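Local structure of chorismate mutase (Helicobacter pylori, 6AL9) at the interface of chains A and B. The protein catalyses the rearrangement of chorismate to prephenate, as an all-helical type II chorismate mutase built from two copies of the same chain. Sequence-based numbering; all coordinates share one arbitrary frame. Chains: chain A/B, Chorismate mutase.

Contact 1: the interface of chains A and B. Residues chain A 33-34, 36-37, 40; chain B 8-9, 12-13, 16.
The two long N-terminal helices of the AroQ-type (type II) chorismate mutase dimer, A:8-40 and B:9-41, meet here, the C-terminal turns of one against the N-terminal turns of the other, with B:Leu12 and A:Ile37 touching at the middle. It is a wholly apolar seam: no nitrogen or oxygen of either chain comes within bonding distance of one in the other, and shape does the work that polar bonds do elsewhere. B:Leu12, which gives up 78 Å² to the partner, enters between A:Ile33, A:Lys36, A:Ile37 and A:Ile40. Its CG stands anti to the carbonyl carbon (chi1 -67°), and the fork then divides its tasks. CD1 meets A:Ile40 tip to tip, 3.8 Å from that residue's CD1, while CD2 turns to the aliphatic stem of A:Lys36, 3.9 Å from CB. The lysine chain crosses the leucine at about a right angle, lending methylenes rather than charge. Alongside, A:Ile37 slides past B:Leu12 in the opposite direction, its CG1 3.8 Å from the leucine CB, and its CG2 branch rests 4.0 Å from CD1 of B:Leu9, whose side chain crosses it nearly perpendicularly. A:Ile40 holds CG1 between the backbone N and the carbonyl carbon (chi1 65°), the crowded position, in the last turn of its helix; from there CD1 also covers the start of the partner helix, 3.7 Å from the backbone N of B:Leu9. At the other end of the patch A:Ile33 and B:Ile16 run past each other in opposite directions. The CG2 methyl of A:Ile33 makes the closest touch, lying 3.6 Å from CG1 of B:Ile16 and, a turn back along the same helix, 3.4 Å from the backbone O of B:Leu12.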
ATOM      1  N   ILE A  33      -6.635  -5.700 -11.828  1.00 29.57           N
ATOM      2  CA  ILE A  33      -5.894  -6.821 -12.366  1.00 27.94           C
ATOM      3  C   ILE A  33      -6.175  -8.107 -11.598  1.00 27.55           C
ATOM      4  O   ILE A  33      -6.276  -9.164 -12.200  1.00 24.83           O
ATOM      5  CB  ILE A  33      -4.372  -6.557 -12.357  1.00 28.81           C
ATOM      6  CG1 ILE A  33      -4.021  -5.471 -13.348  1.00 29.25           C
ATOM      7  CG2 ILE A  33      -3.588  -7.803 -12.786  1.00 30.42           C
ATOM      8  CD1 ILE A  33      -2.589  -5.040 -13.193  1.00 31.75           C
ATOM      9  N   ALA A  34      -6.292  -8.039 -10.275  1.00 27.00           N
ATOM     10  CA  ALA A  34      -6.684  -9.232  -9.518  1.00 29.30           C
ATOM     11  C   ALA A  34      -8.110  -9.687  -9.847  1.00 28.79           C
ATOM     12  O   ALA A  34      -8.438 -10.871  -9.742  1.00 27.82           O
ATOM     13  CB  ALA A  34      -6.525  -9.016  -8.011  1.00 30.62           C
ATOM     14  N   LYS A  36      -9.311  -9.407 -12.924  1.00 34.51           N
ATOM     15  CA  LYS A  36      -9.093 -10.139 -14.178  1.00 33.26           C
ATOM     16  C   LYS A  36      -8.573 -11.542 -13.917  1.00 31.61           C
ATOM     17  O   LYS A  36      -8.964 -12.476 -14.574  1.00 37.16           O
ATOM     18  CB  LYS A  36      -8.161  -9.363 -15.093  1.00 32.24           C
ATOM     19  CG  LYS A  36      -8.862  -8.189 -15.746  1.00 33.07           C
ATOM     20  CD  LYS A  36      -7.893  -7.061 -16.032  1.00 34.32           C
ATOM     21  CE  LYS A  36      -8.105  -6.505 -17.431  1.00 35.16           C
ATOM     22  NZ  LYS A  36      -7.687  -5.078 -17.500  1.00 35.58           N
ATOM     23  N   ILE A  37      -7.695 -11.675 -12.938  1.00 30.62           N
ATOM     24  CA  ILE A  37      -7.122 -12.954 -12.583  1.00 29.32           C
ATOM     25  C   ILE A  37      -8.199 -13.863 -12.004  1.00 31.86           C
ATOM     26  O   ILE A  37      -8.266 -15.026 -12.351  1.00 35.67           O
ATOM     27  CB  ILE A  37      -5.958 -12.811 -11.573  1.00 26.41           C
ATOM     28  CG1 ILE A  37      -4.722 -12.201 -12.245  1.00 25.34           C
ATOM     29  CG2 ILE A  37      -5.583 -14.157 -10.997  1.00 26.62           C
ATOM     30  CD1 ILE A  37      -3.631 -11.735 -11.302  1.00 23.51           C
ATOM     31  N   ILE A  40     -10.300 -15.263 -15.005  1.00 38.06           N
ATOM     32  CA  ILE A  40      -9.681 -16.318 -15.807  1.00 37.76           C
ATOM     33  C   ILE A  40      -9.330 -17.567 -14.997  1.00 40.34           C
ATOM     34  O   ILE A  40      -8.834 -18.530 -15.552  1.00 46.32           O
ATOM     35  CB  ILE A  40      -8.444 -15.845 -16.592  1.00 36.53           C
ATOM     36  CG1 ILE A  40      -7.315 -15.444 -15.641  1.00 41.80           C
ATOM     37  CG2 ILE A  40      -8.792 -14.688 -17.511  1.00 36.84           C
ATOM     38  CD1 ILE A  40      -5.955 -15.402 -16.303  1.00 41.28           C
TER
ATOM     39  N   LEU B   8      -3.861 -13.686 -20.459  1.00 40.75           N
ATOM     40  CA  LEU B   8      -3.351 -14.878 -19.835  1.00 38.84           C
ATOM     41  C   LEU B   8      -2.718 -14.507 -18.509  1.00 37.50           C
ATOM     42  O   LEU B   8      -2.378 -13.355 -18.252  1.00 38.77           O
ATOM     43  CB  LEU B   8      -2.215 -15.418 -20.703  1.00 38.62           C
ATOM     44  CG  LEU B   8      -2.585 -15.830 -22.133  1.00 43.11           C
ATOM     45  CD1 LEU B   8      -1.814 -15.067 -23.222  1.00 42.34           C
ATOM     46  CD2 LEU B   8      -2.335 -17.328 -22.242  1.00 44.38           C
ATOM     47  N   LEU B   9      -2.481 -15.516 -17.698  1.00 38.91           N
ATOM     48  CA  LEU B   9      -2.046 -15.330 -16.337  1.00 40.19           C
ATOM     49  C   LEU B   9      -0.644 -14.730 -16.229  1.00 38.55           C
ATOM     50  O   LEU B   9      -0.418 -13.845 -15.415  1.00 38.23           O
ATOM     51  CB  LEU B   9      -2.119 -16.667 -15.604  1.00 45.35           C
ATOM     52  CG  LEU B   9      -1.973 -16.644 -14.081  1.00 50.95           C
ATOM     53  CD1 LEU B   9      -2.690 -15.454 -13.434  1.00 50.52           C
ATOM     54  CD2 LEU B   9      -2.524 -17.954 -13.540  1.00 52.62           C
ATOM     55  N   LEU B  12      -0.998 -10.833 -16.810  1.00 25.35           N
ATOM     56  CA  LEU B  12      -1.629 -10.165 -15.694  1.00 25.22           C
ATOM     57  C   LEU B  12      -0.674 -10.104 -14.513  1.00 25.94           C
ATOM     58  O   LEU B  12      -0.644  -9.126 -13.803  1.00 27.55           O
ATOM     59  CB  LEU B  12      -2.910 -10.877 -15.293  1.00 24.77           C
ATOM     60  CG  LEU B  12      -4.021 -10.804 -16.351  1.00 25.12           C
ATOM     61  CD1 LEU B  12      -5.177 -11.723 -15.995  1.00 24.79           C
ATOM     62  CD2 LEU B  12      -4.524  -9.390 -16.573  1.00 23.45           C
ATOM     63  N   ARG B  13       0.120 -11.146 -14.310  1.00 28.25           N
ATOM     64  CA  ARG B  13       1.016 -11.204 -13.172  1.00 28.45           C
ATOM     65  C   ARG B  13       2.229 -10.327 -13.352  1.00 28.60           C
ATOM     66  O   ARG B  13       2.767  -9.818 -12.371  1.00 29.28           O
ATOM     67  CB  ARG B  13       1.460 -12.630 -12.915  1.00 31.15           C
ATOM     68  CG  ARG B  13       0.433 -13.410 -12.124  1.00 34.12           C
ATOM     69  CD  ARG B  13       0.953 -14.803 -11.805  1.00 35.83           C
ATOM     70  NE  ARG B  13       0.332 -15.337 -10.601  1.00 37.17           N
ATOM     71  CZ  ARG B  13       0.209 -16.636 -10.341  1.00 42.03           C
ATOM     72  NH1 ARG B  13      -0.392 -17.052  -9.233  1.00 42.46           N
ATOM     73  NH2 ARG B  13       0.659 -17.527 -11.207  1.00 45.57           N
ATOM     74  N   ILE B  16       0.670  -6.862 -12.321  1.00 29.78           N
ATOM     75  CA  ILE B  16       0.825  -6.863 -10.845  1.00 29.41           C
ATOM     76  C   ILE B  16       2.257  -6.521 -10.402  1.00 24.86           C
ATOM     77  O   ILE B  16       2.457  -5.656  -9.576  1.00 25.02           O
ATOM     78  CB  ILE B  16       0.479  -8.246 -10.266  1.00 30.43           C
ATOM     79  CG1 ILE B  16      -1.013  -8.551 -10.445  1.00 32.25           C
ATOM     80  CG2 ILE B  16       0.921  -8.385  -8.821  1.00 30.54           C
ATOM     81  CD1 ILE B  16      -1.969  -7.768  -9.582  1.00 30.01           C
TER

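Contact 2: the interface of chains A and B. Residues chain A 30, 51, 55, 58, 76; chain B 16, 19-20, 23-24.
A:Arg30, A:Tyr76 and B:Asp20 form a polar cluster between the subunits, with the arginine burying 60 Å² against chain B and the other two 33 Å² each. The arginine grips the carboxylate side-on, two nitrogens to two oxygens: NE donates to OD1 of B:Asp20 at 2.8 Å, in a salt bridge, and NH2 donates to OD2 at 2.8 Å. Both bonds are fairly straight, and both acceptors lie close to the guanidinium plane. OD2 offers its syn lone pair; OD1 is met on its syn side, somewhat out of the carboxylate plane. The two flat groups are thus nearly coplanar, 27° apart. The A:Arg30 chain, extended from CG to NE with CG anti to the backbone N (chi1 -168°), carries the guanidinium across to the partner helix. Its stem is packed as well: CG lies 3.7 Å from CD1 of B:Ile16, and CD1 of B:Leu19 sits 3.5 Å from the arginine CA. A:Tyr76 approaches differently. Its hydroxyl donates to OD1 at 2.7 Å from above the carboxylate plane, and the ring stands almost perpendicular to that plane (83°). OD1 therefore accepts from two donors in different directions, which should resist rotation of the carboxylate. A water whose O lies 2.6 Å from OD2 of B:Asp20 bridges to NH2 of A:Arg58, meeting the guanidinium at its edge. A:Arg51, whose guanidinium carries A:Ile55 CG1 over one face, touches CG2 of B:Ile16 with NH2. Together these arginines probably stabilise the negative charge of B:Asp20. A:Arg30, A:Arg51 and A:Ile55 also belong to the ligand pocket occupied by p-hydroxybenzoic acid in this crystal. The cluster thus ties the wall of an active site to the partner subunit, and probably helps hold A:Arg30 in position for binding there while joining the dimer.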
ATOM      1  N   ARG A  30      -4.472  -2.362  -9.046  1.00 23.50           N
ATOM      2  CA  ARG A  30      -3.983  -3.683  -8.681  1.00 23.55           C
ATOM      3  C   ARG A  30      -5.145  -4.596  -8.323  1.00 25.23           C
ATOM      4  O   ARG A  30      -5.081  -5.820  -8.570  1.00 25.23           O
ATOM      5  CB  ARG A  30      -2.984  -3.591  -7.527  1.00 20.93           C
ATOM      6  CG  ARG A  30      -2.202  -4.860  -7.260  1.00 20.90           C
ATOM      7  CD  ARG A  30      -1.534  -4.800  -5.892  1.00 21.72           C
ATOM      8  NE  ARG A  30      -0.462  -5.773  -5.749  1.00 21.43           N
ATOM      9  CZ  ARG A  30      -0.647  -7.047  -5.425  1.00 22.83           C
ATOM     10  NH1 ARG A  30      -1.873  -7.538  -5.205  1.00 22.61           N
ATOM     11  NH2 ARG A  30       0.409  -7.843  -5.325  1.00 23.58           N
ATOM     12  N   ARG A  51       3.055 -17.925  -4.844  1.00 34.81           N
ATOM     13  CA  ARG A  51       3.074 -16.603  -5.486  1.00 34.23           C
ATOM     14  C   ARG A  51       3.292 -15.443  -4.482  1.00 33.30           C
ATOM     15  O   ARG A  51       4.105 -14.554  -4.745  1.00 31.60           O
ATOM     16  CB  ARG A  51       1.767 -16.388  -6.283  1.00 34.60           C
ATOM     17  CG  ARG A  51       1.547 -14.998  -6.875  1.00 33.30           C
ATOM     18  CD  ARG A  51       2.512 -14.667  -8.010  1.00 32.66           C
ATOM     19  NE  ARG A  51       2.253 -13.337  -8.565  1.00 30.67           N
ATOM     20  CZ  ARG A  51       3.147 -12.572  -9.191  1.00 29.76           C
ATOM     21  NH1 ARG A  51       4.394 -12.977  -9.366  1.00 31.85           N
ATOM     22  NH2 ARG A  51       2.793 -11.382  -9.642  1.00 27.96           N
ATOM     23  N   ILE A  55       6.472 -12.953  -4.669  1.00 31.42           N
ATOM     24  CA  ILE A  55       6.371 -11.483  -4.673  1.00 27.62           C
ATOM     25  C   ILE A  55       7.272 -10.840  -3.606  1.00 27.33           C
ATOM     26  O   ILE A  55       8.121 -10.006  -3.920  1.00 25.49           O
ATOM     27  CB  ILE A  55       4.902 -11.036  -4.503  1.00 26.61           C
ATOM     28  CG1 ILE A  55       4.158 -11.299  -5.823  1.00 26.80           C
ATOM     29  CG2 ILE A  55       4.810  -9.571  -4.101  1.00 26.09           C
ATOM     30  CD1 ILE A  55       2.695 -10.942  -5.811  1.00 26.22           C
ATOM     31  N   ARG A  58      11.073 -11.381  -4.307  1.00 30.72           N
ATOM     32  CA  ARG A  58      11.475 -10.502  -5.404  1.00 30.22           C
ATOM     33  C   ARG A  58      11.596  -9.057  -4.915  1.00 28.42           C
ATOM     34  O   ARG A  58      12.633  -8.421  -5.095  1.00 31.18           O
ATOM     35  CB  ARG A  58      10.509 -10.618  -6.595  1.00 29.09           C
ATOM     36  CG  ARG A  58      10.908  -9.775  -7.803  1.00 29.38           C
ATOM     37  CD  ARG A  58       9.854  -9.756  -8.915  1.00 28.26           C
ATOM     38  NE  ARG A  58       8.677  -8.943  -8.580  1.00 26.94           N
ATOM     39  CZ  ARG A  58       8.623  -7.613  -8.630  1.00 27.83           C
ATOM     40  NH1 ARG A  58       9.690  -6.897  -8.967  1.00 26.12           N
ATOM     41  NH2 ARG A  58       7.495  -6.977  -8.303  1.00 28.19           N
ATOM     42  N   TYR A  76       2.505  -6.007   2.599  1.00 20.52           N
ATOM     43  CA  TYR A  76       1.917  -6.911   1.634  1.00 20.88           C
ATOM     44  C   TYR A  76       0.995  -7.931   2.246  1.00 21.86           C
ATOM     45  O   TYR A  76       0.087  -8.388   1.570  1.00 22.03           O
ATOM     46  CB  TYR A  76       2.974  -7.555   0.715  1.00 20.48           C
ATOM     47  CG  TYR A  76       3.201  -6.678  -0.492  1.00 19.37           C
ATOM     48  CD1 TYR A  76       2.301  -6.682  -1.546  1.00 19.26           C
ATOM     49  CD2 TYR A  76       4.247  -5.766  -0.531  1.00 19.12           C
ATOM     50  CE1 TYR A  76       2.461  -5.835  -2.623  1.00 18.84           C
ATOM     51  CE2 TYR A  76       4.415  -4.933  -1.612  1.00 19.28           C
ATOM     52  CZ  TYR A  76       3.508  -4.974  -2.652  1.00 18.54           C
ATOM     53  OH  TYR A  76       3.647  -4.138  -3.736  1.00 21.19           O
TER
ATOM     54  N   ILE B  16       0.670  -6.862 -12.321  1.00 29.78           N
ATOM     55  CA  ILE B  16       0.825  -6.863 -10.845  1.00 29.41           C
ATOM     56  C   ILE B  16       2.257  -6.521 -10.402  1.00 24.86           C
ATOM     57  O   ILE B  16       2.457  -5.656  -9.576  1.00 25.02           O
ATOM     58  CB  ILE B  16       0.479  -8.246 -10.266  1.00 30.43           C
ATOM     59  CG1 ILE B  16      -1.013  -8.551 -10.445  1.00 32.25           C
ATOM     60  CG2 ILE B  16       0.921  -8.385  -8.821  1.00 30.54           C
ATOM     61  CD1 ILE B  16      -1.969  -7.768  -9.582  1.00 30.01           C
ATOM     62  N   LEU B  19       3.100  -2.992 -10.901  1.00 21.86           N
ATOM     63  CA  LEU B  19       2.363  -2.289  -9.850  1.00 24.94           C
ATOM     64  C   LEU B  19       3.100  -2.352  -8.537  1.00 23.35           C
ATOM     65  O   LEU B  19       3.255  -1.354  -7.867  1.00 24.56           O
ATOM     66  CB  LEU B  19       0.963  -2.883  -9.673  1.00 26.93           C
ATOM     67  CG  LEU B  19      -0.075  -2.113 -10.496  1.00 30.15           C
ATOM     68  CD1 LEU B  19      -1.309  -2.934 -10.794  1.00 30.04           C
ATOM     69  CD2 LEU B  19      -0.473  -0.852  -9.758  1.00 35.77           C
ATOM     70  N   ASP B  20       3.579  -3.534  -8.200  1.00 23.37           N
ATOM     71  CA  ASP B  20       4.260  -3.727  -6.949  1.00 24.21           C
ATOM     72  C   ASP B  20       5.600  -3.007  -6.869  1.00 23.83           C
ATOM     73  O   ASP B  20       5.941  -2.532  -5.821  1.00 23.79           O
ATOM     74  CB  ASP B  20       4.412  -5.205  -6.634  1.00 25.90           C
ATOM     75  CG  ASP B  20       3.098  -5.844  -6.217  1.00 27.78           C
ATOM     76  OD1 ASP B  20       2.209  -5.106  -5.741  1.00 30.44           O
ATOM     77  OD2 ASP B  20       2.952  -7.084  -6.341  1.00 30.92           O
ATOM     78  N   LEU B  23       4.427   0.606  -6.256  1.00 21.89           N
ATOM     79  CA  LEU B  23       3.809   0.713  -4.945  1.00 21.89           C
ATOM     80  C   LEU B  23       4.861   0.679  -3.869  1.00 21.62           C
ATOM     81  O   LEU B  23       4.800   1.432  -2.901  1.00 19.86           O
ATOM     82  CB  LEU B  23       2.870  -0.482  -4.756  1.00 22.67           C
ATOM     83  CG  LEU B  23       1.511  -0.322  -4.068  1.00 22.42           C
ATOM     84  CD1 LEU B  23       0.653   0.785  -4.648  1.00 21.75           C
ATOM     85  CD2 LEU B  23       0.769  -1.653  -4.210  1.00 22.46           C
ATOM     86  N   SER B  24       5.823  -0.219  -4.036  1.00 22.53           N
ATOM     87  CA  SER B  24       7.005  -0.296  -3.173  1.00 26.28           C
ATOM     88  C   SER B  24       7.810   0.987  -3.205  1.00 25.23           C
ATOM     89  O   SER B  24       8.216   1.480  -2.165  1.00 27.23           O
ATOM     90  CB  SER B  24       7.961  -1.396  -3.676  1.00 27.53           C
ATOM     91  OG  SER B  24       7.412  -2.657  -3.475  1.00 32.84           O
TER
HETATM   92  O   HOH W   1       4.945  -8.387  -7.441  1.00 30.35           O

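Contact 1 and contact 2 are successive stretches of one subunit interface, their C-alpha centres about 13 Å apart. Both use the long helices A:8-40 and B:9-41, and B:Ile16 belongs to both, so the apolar seam passes directly into the charged cluster. Contact 2 additionally recruits helices A:49-60 and A:69-92, bringing every helix of chain A against the partner. Two-fold symmetry repeats both with the chains exchanged. The pair illustrates a division of labour: hydrophobic fit joins the helices, while a directional polar cluster probably helps to set their register beside a ligand pocket.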